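PDB 5FYP: phosphoinositol-specific phospholipase C from Pseudomonas sp., which probably cleaves phosphoinositides at the bond between glycerol and phosphate, in a reaction that depends on calcium. Local coordinates for residues Glu3-Ile8 with Leu41-Arg45; Trp66-His70 with Gly79-Asn83; Val101-Asp106 with Val143-Lys147; His190-Leu196 with Ile211-Thr215; Gly242-Lys246 with Val261-Val267. One frame throughout, in Å; residues are numbered along the deposited sequence. Where two conformers were deposited one is given.

Interaction 1: Glu3-Ile8 with Leu41-Arg45; sequences ESPAFI and LDSVR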
# COMPACT_ATOMS: atom_id res chain seq x y z
N GLU A 3 18.12 9.12 -5.40
CA GLU A 3 17.73 9.25 -6.81
C GLU A 3 17.19 10.63 -7.12
O GLU A 3 16.78 11.36 -6.23
CB GLU A 3 16.72 8.18 -7.22
CG GLU A 3 15.33 8.36 -6.63
CD GLU A 3 14.25 7.48 -7.26
OE1 GLU A 3 14.36 7.03 -8.43
OE2 GLU A 3 13.28 7.27 -6.60
N SER A 4 17.13 10.98 -8.40
CA SER A 4 16.61 12.29 -8.78
C SER A 4 15.84 12.31 -10.11
O SER A 4 16.09 13.17 -10.96
CB SER A 4 17.77 13.31 -8.79
OG SER A 4 18.80 12.89 -9.68
N PRO A 5 14.86 11.40 -10.29
CA PRO A 5 14.03 11.52 -11.50
C PRO A 5 13.27 12.84 -11.43
O PRO A 5 12.91 13.32 -10.37
CB PRO A 5 13.09 10.30 -11.40
CG PRO A 5 13.01 10.04 -9.96
CD PRO A 5 14.35 10.36 -9.38
N ALA A 6 12.93 13.37 -12.58
CA ALA A 6 12.29 14.69 -12.68
C ALA A 6 10.95 14.79 -11.98
O ALA A 6 10.58 15.86 -11.53
CB ALA A 6 12.15 15.12 -14.14
N PHE A 7 10.24 13.68 -11.86
CA PHE A 7 8.91 13.71 -11.30
C PHE A 7 8.88 13.90 -9.79
O PHE A 7 7.80 14.11 -9.22
CB PHE A 7 8.05 12.50 -11.74
CG PHE A 7 8.41 11.17 -11.14
CD1 PHE A 7 7.93 10.83 -9.89
CD2 PHE A 7 9.16 10.24 -11.85
CE1 PHE A 7 8.20 9.59 -9.35
CE2 PHE A 7 9.43 9.00 -11.30
CZ PHE A 7 8.93 8.67 -10.05
N ILE A 8 10.03 13.80 -9.13
CA ILE A 8 10.08 13.94 -7.66
C ILE A 8 10.56 15.35 -7.31
O ILE A 8 11.65 15.76 -7.66
CB ILE A 8 11.02 12.90 -7.01
CG1 ILE A 8 10.50 11.49 -7.33
CG2 ILE A 8 11.10 13.14 -5.50
CD1 ILE A 8 11.28 10.36 -6.73
N LEU A 41 7.21 2.15 -12.58
CA LEU A 41 8.22 2.83 -11.77
C LEU A 41 9.02 3.88 -12.57
O LEU A 41 9.79 4.65 -11.99
CB LEU A 41 9.11 1.81 -11.11
CG LEU A 41 8.38 1.02 -10.02
CD1 LEU A 41 9.01 -0.32 -9.76
CD2 LEU A 41 8.29 1.82 -8.71
N ASP A 42 8.80 3.98 -13.88
CA ASP A 42 9.33 5.15 -14.61
C ASP A 42 8.56 6.43 -14.28
O ASP A 42 9.05 7.53 -14.57
CB ASP A 42 9.24 4.92 -16.12
CG ASP A 42 10.08 3.76 -16.60
OD1 ASP A 42 10.97 3.29 -15.88
OD2 ASP A 42 9.92 3.40 -17.76
N SER A 43 7.37 6.28 -13.69
CA SER A 43 6.44 7.41 -13.49
C SER A 43 6.05 7.70 -12.06
O SER A 43 5.77 8.85 -11.74
CB SER A 43 5.16 7.23 -14.29
OG SER A 43 5.42 7.08 -15.66
N VAL A 44 5.90 6.67 -11.24
CA VAL A 44 5.38 6.79 -9.86
C VAL A 44 6.15 5.85 -8.94
O VAL A 44 6.91 4.99 -9.39
CB VAL A 44 3.86 6.54 -9.76
CG1 VAL A 44 3.07 7.59 -10.56
CG2 VAL A 44 3.48 5.14 -10.19
N ARG A 45 5.90 5.98 -7.63
CA ARG A 45 6.49 5.15 -6.58
C ARG A 45 5.45 4.40 -5.76
O ARG A 45 5.82 3.78 -4.78
CB ARG A 45 7.44 5.96 -5.68
CG ARG A 45 8.66 6.49 -6.41
CD ARG A 45 9.77 5.49 -6.51
NE ARG A 45 10.86 5.96 -7.41
CZ ARG A 45 10.83 5.83 -8.73
NH1 ARG A 45 9.81 5.26 -9.35
NH2 ARG A 45 11.83 6.28 -9.46

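Interaction 2: Trp66-His70 with Gly79-Asn83; sequences WFVRH and GNDNN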
# COMPACT_ATOMS: atom_id res chain seq x y z
N TRP A 66 -0.15 -17.02 -4.73
CA TRP A 66 -1.38 -16.30 -5.07
C TRP A 66 -1.29 -15.86 -6.53
O TRP A 66 -0.20 -15.67 -7.05
CB TRP A 66 -1.60 -15.07 -4.18
CG TRP A 66 -1.93 -15.39 -2.72
CD1 TRP A 66 -3.18 -15.36 -2.17
CD2 TRP A 66 -1.02 -15.70 -1.64
NE1 TRP A 66 -3.11 -15.63 -0.83
CE2 TRP A 66 -1.80 -15.84 -0.48
CE3 TRP A 66 0.36 -15.89 -1.56
CZ2 TRP A 66 -1.24 -16.16 0.74
CZ3 TRP A 66 0.92 -16.21 -0.33
CH2 TRP A 66 0.12 -16.35 0.79
N PHE A 67 -2.46 -15.68 -7.15
CA PHE A 67 -2.58 -15.21 -8.53
C PHE A 67 -2.77 -13.70 -8.54
O PHE A 67 -3.27 -13.13 -7.55
CB PHE A 67 -3.80 -15.82 -9.19
CG PHE A 67 -3.76 -17.31 -9.32
CD1 PHE A 67 -4.23 -18.13 -8.29
CD2 PHE A 67 -3.28 -17.92 -10.47
CE1 PHE A 67 -4.23 -19.51 -8.42
CE2 PHE A 67 -3.27 -19.29 -10.62
CZ PHE A 67 -3.75 -20.09 -9.60
N VAL A 68 -2.46 -13.06 -9.67
CA VAL A 68 -2.72 -11.63 -9.85
C VAL A 68 -3.56 -11.46 -11.11
O VAL A 68 -3.13 -11.80 -12.22
CB VAL A 68 -1.44 -10.80 -9.91
CG1 VAL A 68 -1.70 -9.38 -10.36
CG2 VAL A 68 -0.73 -10.82 -8.56
N ARG A 69 -4.75 -10.89 -10.91
CA ARG A 69 -5.71 -10.60 -11.98
C ARG A 69 -6.79 -9.69 -11.42
O ARG A 69 -6.93 -9.57 -10.18
CB ARG A 69 -6.35 -11.87 -12.54
CG ARG A 69 -7.24 -12.59 -11.54
CD ARG A 69 -7.92 -13.78 -12.19
NE ARG A 69 -8.80 -14.48 -11.24
CZ ARG A 69 -8.39 -15.34 -10.34
NH1 ARG A 69 -7.12 -15.74 -10.30
NH2 ARG A 69 -9.26 -15.82 -9.43
N HIS A 70 -7.61 -9.14 -12.31
CA HIS A 70 -8.69 -8.27 -11.87
C HIS A 70 -9.97 -9.03 -11.52
O HIS A 70 -10.55 -8.80 -10.46
CB HIS A 70 -8.97 -7.22 -12.93
CG HIS A 70 -9.95 -6.17 -12.50
ND1 HIS A 70 -11.18 -6.03 -13.08
CD2 HIS A 70 -9.92 -5.28 -11.49
CE1 HIS A 70 -11.84 -5.04 -12.51
NE2 HIS A 70 -11.10 -4.58 -11.53
N GLY A 79 -6.82 -17.14 -13.57
CA GLY A 79 -5.40 -17.41 -13.39
C GLY A 79 -4.69 -16.11 -13.19
O GLY A 79 -5.09 -15.33 -12.35
N ASN A 80 -3.62 -15.94 -13.96
CA ASN A 80 -2.88 -14.70 -13.95
C ASN A 80 -3.22 -13.92 -15.19
O ASN A 80 -3.18 -14.45 -16.30
CB ASN A 80 -1.39 -14.95 -13.88
CG ASN A 80 -1.00 -15.64 -12.60
OD1 ASN A 80 -1.35 -15.18 -11.49
ND2 ASN A 80 -0.24 -16.74 -12.72
N ASP A 81 -3.57 -12.66 -15.01
CA ASP A 81 -3.89 -11.76 -16.12
C ASP A 81 -3.31 -10.41 -15.75
O ASP A 81 -3.93 -9.64 -15.01
CB ASP A 81 -5.38 -11.72 -16.36
CG ASP A 81 -5.77 -10.90 -17.55
OD1 ASP A 81 -4.93 -10.20 -18.12
OD2 ASP A 81 -6.97 -10.96 -17.90
N ASN A 82 -2.05 -10.19 -16.14
CA ASN A 82 -1.31 -9.03 -15.67
C ASN A 82 -0.09 -8.82 -16.55
O ASN A 82 0.22 -9.64 -17.41
CB ASN A 82 -0.92 -9.21 -14.19
CG ASN A 82 0.05 -10.34 -13.98
OD1 ASN A 82 1.17 -10.31 -14.50
ND2 ASN A 82 -0.37 -11.36 -13.24
N ASN A 83 0.60 -7.72 -16.28
CA ASN A 83 1.77 -7.27 -17.05
C ASN A 83 3.09 -7.53 -16.34
O ASN A 83 4.11 -6.93 -16.70
CB ASN A 83 1.60 -5.79 -17.40
CG ASN A 83 1.44 -4.94 -16.17
OD1 ASN A 83 1.79 -5.36 -15.07
ND2 ASN A 83 0.98 -3.72 -16.36
O HOH W 1 -6.54 -8.78 -14.91

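Interaction 3: Val101-Asp106 with Val143-Lys147; sequences VKNWSD and VFQGK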
# COMPACT_ATOMS: atom_id res chain seq x y z
N VAL A 101 9.27 -5.73 -8.67
CA VAL A 101 9.53 -4.56 -7.81
C VAL A 101 10.89 -4.70 -7.14
O VAL A 101 11.68 -3.76 -7.10
CB VAL A 101 8.41 -4.35 -6.79
CG1 VAL A 101 8.72 -3.17 -5.90
CG2 VAL A 101 7.09 -4.15 -7.52
N LYS A 102 11.15 -5.87 -6.59
CA LYS A 102 12.42 -6.13 -5.90
C LYS A 102 13.62 -5.88 -6.84
O LYS A 102 14.60 -5.24 -6.49
CB LYS A 102 12.40 -7.55 -5.37
CG LYS A 102 13.54 -7.89 -4.42
CD LYS A 102 14.76 -8.40 -5.10
CE LYS A 102 15.75 -8.86 -4.05
NZ LYS A 102 17.08 -9.17 -4.61
N ASN A 103 13.50 -6.40 -8.06
CA ASN A 103 14.55 -6.22 -9.05
C ASN A 103 14.75 -4.76 -9.46
O ASN A 103 15.87 -4.31 -9.58
CB ASN A 103 14.27 -7.08 -10.28
CG ASN A 103 14.43 -8.57 -10.01
OD1 ASN A 103 15.15 -8.98 -9.11
ND2 ASN A 103 13.74 -9.38 -10.78
N TRP A 104 13.65 -4.04 -9.67
CA TRP A 104 13.76 -2.61 -9.97
C TRP A 104 14.47 -1.90 -8.82
O TRP A 104 15.37 -1.09 -9.02
CB TRP A 104 12.37 -1.99 -10.25
CG TRP A 104 12.45 -0.54 -10.65
CD1 TRP A 104 12.41 -0.05 -11.93
CD2 TRP A 104 12.60 0.59 -9.80
NE1 TRP A 104 12.53 1.29 -11.93
CE2 TRP A 104 12.67 1.72 -10.63
CE3 TRP A 104 12.69 0.76 -8.40
CZ2 TRP A 104 12.84 3.01 -10.13
CZ3 TRP A 104 12.86 2.04 -7.91
CH2 TRP A 104 12.90 3.14 -8.77
N SER A 105 14.08 -2.24 -7.59
CA SER A 105 14.71 -1.64 -6.40
C SER A 105 16.23 -1.89 -6.38
O SER A 105 17.02 -0.96 -6.18
CB SER A 105 14.06 -2.18 -5.14
OG SER A 105 14.77 -1.81 -3.97
N ASP A 106 16.64 -3.13 -6.61
CA ASP A 106 18.06 -3.45 -6.66
C ASP A 106 18.84 -2.62 -7.72
O ASP A 106 19.98 -2.27 -7.52
CB ASP A 106 18.26 -4.92 -7.00
CG ASP A 106 18.01 -5.85 -5.85
OD1 ASP A 106 17.94 -5.41 -4.68
OD2 ASP A 106 17.91 -7.07 -6.10
N VAL A 143 10.76 -12.53 -0.55
CA VAL A 143 11.04 -11.74 -1.75
C VAL A 143 11.86 -10.49 -1.41
O VAL A 143 12.90 -10.25 -2.01
CB VAL A 143 9.74 -11.33 -2.46
CG1 VAL A 143 10.02 -10.34 -3.59
CG2 VAL A 143 9.03 -12.55 -3.02
N PHE A 144 11.40 -9.70 -0.45
CA PHE A 144 11.98 -8.37 -0.22
C PHE A 144 13.10 -8.30 0.79
O PHE A 144 13.87 -7.35 0.76
CB PHE A 144 10.88 -7.37 0.18
CG PHE A 144 9.92 -7.08 -0.95
CD1 PHE A 144 10.34 -6.33 -2.03
CD2 PHE A 144 8.63 -7.55 -0.94
CE1 PHE A 144 9.51 -6.05 -3.09
CE2 PHE A 144 7.78 -7.29 -1.99
CZ PHE A 144 8.20 -6.55 -3.08
N GLN A 145 13.16 -9.30 1.68
CA GLN A 145 14.14 -9.40 2.71
C GLN A 145 14.24 -8.09 3.49
O GLN A 145 13.22 -7.52 3.90
CB GLN A 145 15.46 -9.83 2.04
CG GLN A 145 15.40 -11.17 1.33
N GLY A 146 15.41 -7.51 3.56
CA GLY A 146 15.59 -6.33 4.35
C GLY A 146 15.09 -5.05 3.76
O GLY A 146 15.23 -4.01 4.38
N LYS A 147 14.48 -5.09 2.56
CA LYS A 147 13.96 -3.86 1.96
C LYS A 147 12.73 -3.33 2.67
O LYS A 147 12.40 -2.17 2.52
CB LYS A 147 13.62 -4.06 0.48
CG LYS A 147 14.81 -4.31 -0.40
CD LYS A 147 14.36 -4.55 -1.85
CE LYS A 147 15.51 -4.93 -2.79
NZ LYS A 147 16.48 -3.82 -2.97

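Interaction 4: His190-Leu196 with Ile211-Thr215; sequences HSENQKL and ISPVT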
# COMPACT_ATOMS: atom_id res chain seq x y z
N HIS A 190 -8.75 -4.77 1.38
CA HIS A 190 -9.77 -5.78 1.10
C HIS A 190 -11.11 -5.05 1.15
O HIS A 190 -11.22 -4.02 1.79
CB HIS A 190 -9.71 -6.92 2.16
CG HIS A 190 -10.53 -8.13 1.83
ND1 HIS A 190 -11.89 -8.18 1.99
CD2 HIS A 190 -10.16 -9.34 1.33
CE1 HIS A 190 -12.32 -9.35 1.59
NE2 HIS A 190 -11.29 -10.07 1.17
N SER A 191 -12.12 -5.58 0.49
CA SER A 191 -13.45 -4.95 0.61
C SER A 191 -14.00 -5.02 2.03
O SER A 191 -14.81 -4.17 2.41
CB SER A 191 -14.42 -5.59 -0.37
OG SER A 191 -14.75 -6.90 -0.01
N GLU A 192 -13.57 -6.01 2.79
CA GLU A 192 -14.07 -6.26 4.16
C GLU A 192 -12.96 -6.03 5.17
O GLU A 192 -11.95 -6.75 5.17
CB GLU A 192 -14.55 -7.70 4.29
CG GLU A 192 -15.66 -8.07 3.35
CD GLU A 192 -15.88 -9.57 3.30
OE1 GLU A 192 -15.71 -10.25 4.31
OE2 GLU A 192 -16.31 -10.06 2.26
N ASN A 193 -13.18 -5.06 6.05
CA ASN A 193 -12.18 -4.81 7.08
C ASN A 193 -11.94 -6.02 7.97
O ASN A 193 -10.87 -6.12 8.58
CB ASN A 193 -12.59 -3.61 7.93
CG ASN A 193 -12.51 -2.29 7.19
OD1 ASN A 193 -11.84 -2.19 6.16
ND2 ASN A 193 -13.16 -1.28 7.72
N GLN A 194 -12.91 -6.94 8.07
CA GLN A 194 -12.70 -8.17 8.81
C GLN A 194 -11.43 -8.90 8.38
O GLN A 194 -10.76 -9.48 9.24
CB GLN A 194 -13.92 -9.09 8.61
CG GLN A 194 -15.19 -8.68 9.31
CD GLN A 194 -16.03 -7.59 8.64
OE1 GLN A 194 -15.63 -6.93 7.62
NE2 GLN A 194 -17.20 -7.36 9.24
N LYS A 195 -11.11 -8.90 7.09
CA LYS A 195 -9.92 -9.62 6.64
C LYS A 195 -8.64 -8.95 7.13
O LYS A 195 -7.64 -9.63 7.38
CB LYS A 195 -9.89 -9.80 5.12
CG LYS A 195 -10.63 -11.03 4.60
CD LYS A 195 -12.09 -11.12 4.96
CE LYS A 195 -12.75 -12.31 4.28
NZ LYS A 195 -14.15 -12.51 4.67
N LEU A 196 -8.66 -7.63 7.26
CA LEU A 196 -7.54 -6.90 7.82
C LEU A 196 -7.42 -7.18 9.33
O LEU A 196 -6.32 -7.31 9.85
CB LEU A 196 -7.68 -5.39 7.57
CG LEU A 196 -7.26 -4.91 6.17
CD1 LEU A 196 -7.76 -5.68 5.00
CD2 LEU A 196 -7.59 -3.45 6.05
N ILE A 211 -1.93 -2.57 7.58
CA ILE A 211 -3.34 -2.67 7.23
C ILE A 211 -3.93 -1.28 6.98
O ILE A 211 -3.60 -0.32 7.66
CB ILE A 211 -4.15 -3.44 8.28
CG1 ILE A 211 -4.12 -2.82 9.68
CG2 ILE A 211 -3.70 -4.90 8.33
CD1 ILE A 211 -5.18 -3.37 10.60
N SER A 212 -4.79 -1.18 5.96
CA SER A 212 -5.39 0.10 5.62
C SER A 212 -6.88 -0.08 5.40
O SER A 212 -7.31 -0.45 4.31
CB SER A 212 -4.73 0.69 4.39
OG SER A 212 -5.29 1.95 4.11
N PRO A 213 -7.67 0.10 6.47
CA PRO A 213 -9.10 -0.23 6.36
C PRO A 213 -9.89 0.74 5.51
O PRO A 213 -9.57 1.93 5.42
CB PRO A 213 -9.57 -0.20 7.82
CG PRO A 213 -8.62 0.73 8.49
CD PRO A 213 -7.29 0.47 7.83
N VAL A 214 -10.99 0.22 4.97
CA VAL A 214 -12.02 1.02 4.34
C VAL A 214 -12.53 2.00 5.39
O VAL A 214 -12.89 1.63 6.51
CB VAL A 214 -13.18 0.13 3.84
CG1 VAL A 214 -14.31 0.98 3.28
CG2 VAL A 214 -12.68 -0.87 2.79
N THR A 215 -12.57 3.29 5.01
CA THR A 215 -12.80 4.41 5.94
C THR A 215 -13.97 5.26 5.51
O THR A 215 -13.92 5.81 4.41
CB THR A 215 -11.50 5.20 6.01
OG1 THR A 215 -10.44 4.37 6.52
CG2 THR A 215 -11.59 6.44 6.89
O HOH W 2 -9.00 -1.94 2.73

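Interaction 5: Gly242-Lys246 with Val261-Val267; sequences GKGDK and VWGDDEV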
# COMPACT_ATOMS: atom_id res chain seq x y z
N GLY A 242 -12.64 5.46 -0.85
CA GLY A 242 -13.18 5.68 -2.18
C GLY A 242 -13.53 7.15 -2.37
O GLY A 242 -13.46 7.98 -1.46
N LYS A 243 -13.94 7.48 -3.60
CA LYS A 243 -14.21 8.86 -3.98
C LYS A 243 -15.16 9.57 -3.02
O LYS A 243 -14.93 10.71 -2.65
CB LYS A 243 -14.76 8.88 -5.42
CG LYS A 243 -15.30 10.20 -5.91
CD LYS A 243 -15.69 10.18 -7.38
CE LYS A 243 -16.84 9.24 -7.72
NZ LYS A 243 -17.09 9.22 -9.19
N GLY A 244 -16.24 8.89 -2.67
CA GLY A 244 -17.27 9.47 -1.84
C GLY A 244 -16.84 9.74 -0.42
O GLY A 244 -17.49 10.49 0.29
N ASP A 245 -15.75 9.12 0.02
CA ASP A 245 -15.23 9.21 1.38
C ASP A 245 -13.94 9.98 1.50
O ASP A 245 -13.32 9.99 2.57
CB ASP A 245 -15.07 7.81 1.91
CG ASP A 245 -16.40 7.10 2.07
OD1 ASP A 245 -17.37 7.72 2.56
OD2 ASP A 245 -16.57 5.94 1.68
N LYS A 246 -13.55 10.67 0.42
CA LYS A 246 -12.22 11.31 0.43
C LYS A 246 -12.07 12.43 1.41
O LYS A 246 -10.96 12.81 1.77
CB LYS A 246 -11.86 11.81 -0.95
CG LYS A 246 -12.68 12.99 -1.44
CD LYS A 246 -12.13 13.47 -2.78
CE LYS A 246 -12.84 14.68 -3.31
NZ LYS A 246 -12.15 15.18 -4.53
N VAL A 261 -6.78 7.60 -1.73
CA VAL A 261 -8.10 7.82 -2.34
C VAL A 261 -8.10 7.24 -3.74
O VAL A 261 -7.24 7.62 -4.56
CB VAL A 261 -8.49 9.29 -2.39
CG1 VAL A 261 -9.76 9.50 -3.20
CG2 VAL A 261 -8.66 9.81 -0.97
N TRP A 262 -9.04 6.35 -4.02
CA TRP A 262 -9.19 5.73 -5.32
C TRP A 262 -10.54 6.09 -5.93
O TRP A 262 -11.48 6.44 -5.22
CB TRP A 262 -9.01 4.20 -5.20
CG TRP A 262 -9.97 3.56 -4.26
CD1 TRP A 262 -9.83 3.38 -2.93
CD2 TRP A 262 -11.26 3.04 -4.60
NE1 TRP A 262 -10.96 2.79 -2.40
CE2 TRP A 262 -11.84 2.56 -3.42
CE3 TRP A 262 -11.96 2.92 -5.81
CZ2 TRP A 262 -13.12 1.97 -3.40
CZ3 TRP A 262 -13.24 2.34 -5.79
CH2 TRP A 262 -13.79 1.88 -4.59
N GLY A 263 -10.60 6.03 -7.26
CA GLY A 263 -11.82 6.29 -7.99
C GLY A 263 -12.11 7.73 -8.29
O GLY A 263 -13.20 8.03 -8.76
N ASP A 264 -11.17 8.62 -8.03
CA ASP A 264 -11.41 10.07 -8.16
C ASP A 264 -10.56 10.66 -9.28
O ASP A 264 -10.03 11.75 -9.17
CB ASP A 264 -11.15 10.78 -6.84
CG ASP A 264 -11.83 12.13 -6.74
OD1 ASP A 264 -12.93 12.30 -7.35
OD2 ASP A 264 -11.34 12.99 -5.98
N ASP A 265 -10.57 9.99 -10.42
CA ASP A 265 -9.66 10.30 -11.52
C ASP A 265 -9.86 11.65 -12.20
O ASP A 265 -8.96 12.13 -12.87
CB ASP A 265 -9.75 9.21 -12.60
CG ASP A 265 -9.30 7.87 -12.08
OD1 ASP A 265 -10.09 7.30 -11.27
OD2 ASP A 265 -8.17 7.47 -12.39
N GLU A 266 -11.06 12.22 -12.10
CA GLU A 266 -11.35 13.48 -12.80
C GLU A 266 -10.99 14.69 -11.97
O GLU A 266 -11.15 15.81 -12.43
CB GLU A 266 -12.80 13.51 -13.24
CG GLU A 266 -13.06 12.61 -14.45
CD GLU A 266 -13.03 11.12 -14.16
OE1 GLU A 266 -13.81 10.66 -13.28
OE2 GLU A 266 -12.30 10.41 -14.85
N VAL A 267 -10.44 14.46 -10.79
CA VAL A 267 -9.89 15.51 -9.92
C VAL A 267 -8.37 15.47 -10.02
O VAL A 267 -7.76 14.42 -9.97
CB VAL A 267 -10.40 15.33 -8.49
CG1 VAL A 267 -9.71 16.27 -7.52
CG2 VAL A 267 -11.91 15.53 -8.47
O HOH W 3 -14.37 9.75 -10.61
O HOH W 4 -15.46 6.64 -9.42
O HOH W 5 -14.55 14.12 -6.13

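Interaction 1: Glu3-Ile8 with Leu41-Arg45
Leu41 opens the second segment by giving its carbonyl to Arg45: NH1 of Arg45 donates to Leu41 O at 2.7 Å, which folds the arginine side chain back over its own loop. Asp42 and Ser43 turn their CA-to-CB bonds away from residues 3-8 and present backbone instead. Here the Phe7 ring lands, with Phe7 CE2 3.6 Å from Asp42 O and Ser43 O lying over one ring face, 3.5 Å from Phe7 CD1. Phe7 sits within a type I turn, Pro5 to Ile8, closed by Ile8 N to Pro5 O at 3.2 Å. The contact pins the N-terminal arm to the loop that leads into strand 46-52, at one end of a TIM-barrel-like fold. Strand 295-297 also touches Phe7, Ile8 and Arg45, so the chain's two terminal regions gather here. At Val44 the backbone N is 3.8 Å from Phe7 CZ, while the valine side chain packs on Val23 of strand 20-25. Arg45 ends the walk with a bidentate salt bridge to Glu3, NH2 to OE1 at 2.8 Å and NE to OE2 at 2.9 Å. The carboxylate meets the guanidinium edge, leaving one guanidinium face to Phe7 CZ, which is 3.6 Å from NH1.

Interaction 2: Trp66-His70 with Gly79-Asn83
This is a mixed backbone and side-chain hydrogen-bonded contact, in which residues 79-83, outside any regular strand, run beside the short edge strand 67-68. The CA atoms come closest at Arg69 and Asp81, 4.7 Å apart. Val68 carries most of the bonding: its N donates to Asn80 OD1 (3.0 Å), and its O accepts from both Asp81 N and Asn82 ND2, each at 3.0 Å. The Asn80 side chain thus takes the place that a backbone carbonyl would fill in a regular sheet pair. Strand 67-68 borders strand 46-52, which carries the calcium ligands Glu48 and Asp50 of this TIM-barrel-like fold, and the Val68 side chain lies about 9 Å from the ion. Asn82 ND2 also donates to Asn92 O. Further along, Arg69 NH1 donates to Gly79 O at 2.9 Å, while the same guanidinium makes a cation-pi contact with Trp52. Gly79 has a positive phi of 74°, which favours glycine. Water 1 bridges His70 N (2.8 Å) and Asp81 O (2.7 Å).

Interaction 3: Val101-Asp106 with Val143-Lys147
Two outer helices of a TIM-barrel-like fold meet here: helix 94-107 packs against the C-terminal end of helix 133-144 and the short 3-10 turn after it, on the outside of the strands. The apolar base of the contact is Phe144, whose ring points its edge at Val101, CE1 to CG1 at 4.1 Å. Both side chains also rest on Leu116 of strand 114-120, so they fill the layer between helices and sheet. Above them the Lys102 side chain lies along the end of the second helix, with Lys102 CG 3.4 Å from Val143 O and Lys102 CB 4.0 Å from Phe144 CE1. Gln145 leaves helical geometry with a positive phi of 51°, and this change of direction brings Lys147 back toward helix 94-107. The aliphatic part of Lys147 then runs beside Lys102, CE to CG at 3.9 Å, before its ammonium reaches Ser105 and Asp106. Ser105 OG, which also bonds to His111 NE2, accepts from Lys147 NZ at 2.8 Å. Asp106 joins both lysines in one salt-bridge network, its two carboxylate oxygens divided between them: OD2 takes Lys102 NZ at 2.7 Å and OD1 takes Lys147 NZ at 2.8 Å.

Interaction 4: His190-Leu196 with Ile211-Thr215
The backbone of residues 190-196 leaves strand 184-189 as a loop and turns into helix 193-203, while residues 211-215 continue extended from strand 210-211; their CA atoms approach to 5.6 Å between Asn193 and Pro213 and to 6.0 Å between Leu196 and Ile211. This is part of a beta-alpha-beta crossover, since strands 184-189 and 210-211 are parallel neighbours joined through that helix, in a TIM-barrel-like fold. Near the start of the helix, Lys195 N bonds to Glu192 O at 3.0 Å, and Glu192 OE1 forms a salt bridge with Lys195 NZ at 2.8 Å. Asn193 is the main polar link across the segments. Its amide group pairs with the backbone of Val214 in both directions, OD1 accepting from Val214 N at 2.8 Å and ND2 donating to Val214 O at 3.2 Å; ND2 also serves Ser226 O. One turn on, Leu196 covers the start of the extended segment: CG is 4.0 Å from Ile211 CB, and CD2 is 3.6 Å from Pro213 CA and 3.5 Å from Ser212 O. Leu188 of strand 184-189 also packs on Leu196. At the other end of the contact, Val214 CG2 lies 3.6 Å from His190 O. Water 2 lies between the two backbones, accepting from His190 N at 3.1 Å, with Ser212 O, 2.8 Å away, one of the acceptors within its reach.

Interaction 5: Gly242-Lys246 with Val261-Val267
Lys246 NZ has three partners. It forms a salt bridge with Asp264 OD2 at 2.7 Å, donates to water 5 at 3.1 Å, and has a further acceptor in Gln275 OE1. Both oxygens of Asp264 are engaged, with OD1 accepting from water 5 at 2.7 Å and OD2 also hydrogen-bonded to His272 NE2. The stem of Lys246 passes over Val261, with Lys246 CB 3.8 Å from Val261 CG2. Lys246 NZ ends 4.0 Å from Val267 CG2. Lys243, by contrast, reaches its acceptors through solvent. Waters 3 and 4 each accept from Lys243 NZ at 3.1 Å and donate to Gly263 O, at 2.8 and 2.7 Å; water 3 also donates to Glu266 OE1 at 2.9 Å. The segments take in the C-terminal ends of the parallel strands 238-242 and 258-262 and the loops that follow, in the sheet of a TIM-barrel-like fold, and the Trp262 side chain lies about 7 Å from the bound calcium. Lys243 N is 3.1 Å from Trp262 O, but at too poor an angle for a hydrogen bond. Beside it, Gly242 CA makes a CH-pi contact with the five-membered ring of Trp262, 3.8 Å from its centroid. A side chain at position 242 would be tight against that indole. Val267 N bonds to Asp264 O at 3.2 Å, closing a type I turn.

From the N terminus the five contacts follow in series, none crossing or enclosing another. Interaction 1 closes a loop around strand 20-25 and anchors the N-terminal arm. Interaction 2 closes the short excursion after strand 67-68, and interaction 3 closes a longer loop that contains strand 114-120, joining two outer helices. Interaction 4 spans helix 193-203, and interaction 5 spans helix 249-254 between two parallel strands. Interactions 1 and 3 touch, Trp104 CH2 lying 3.4 Å from Arg45 NH2; interactions 4 and 5 meet where Thr215 O is 3.4 Å from Asp245 CB. Interactions 3 and 5, centres about 30 Å apart, lie on opposite sides of the chain's centre.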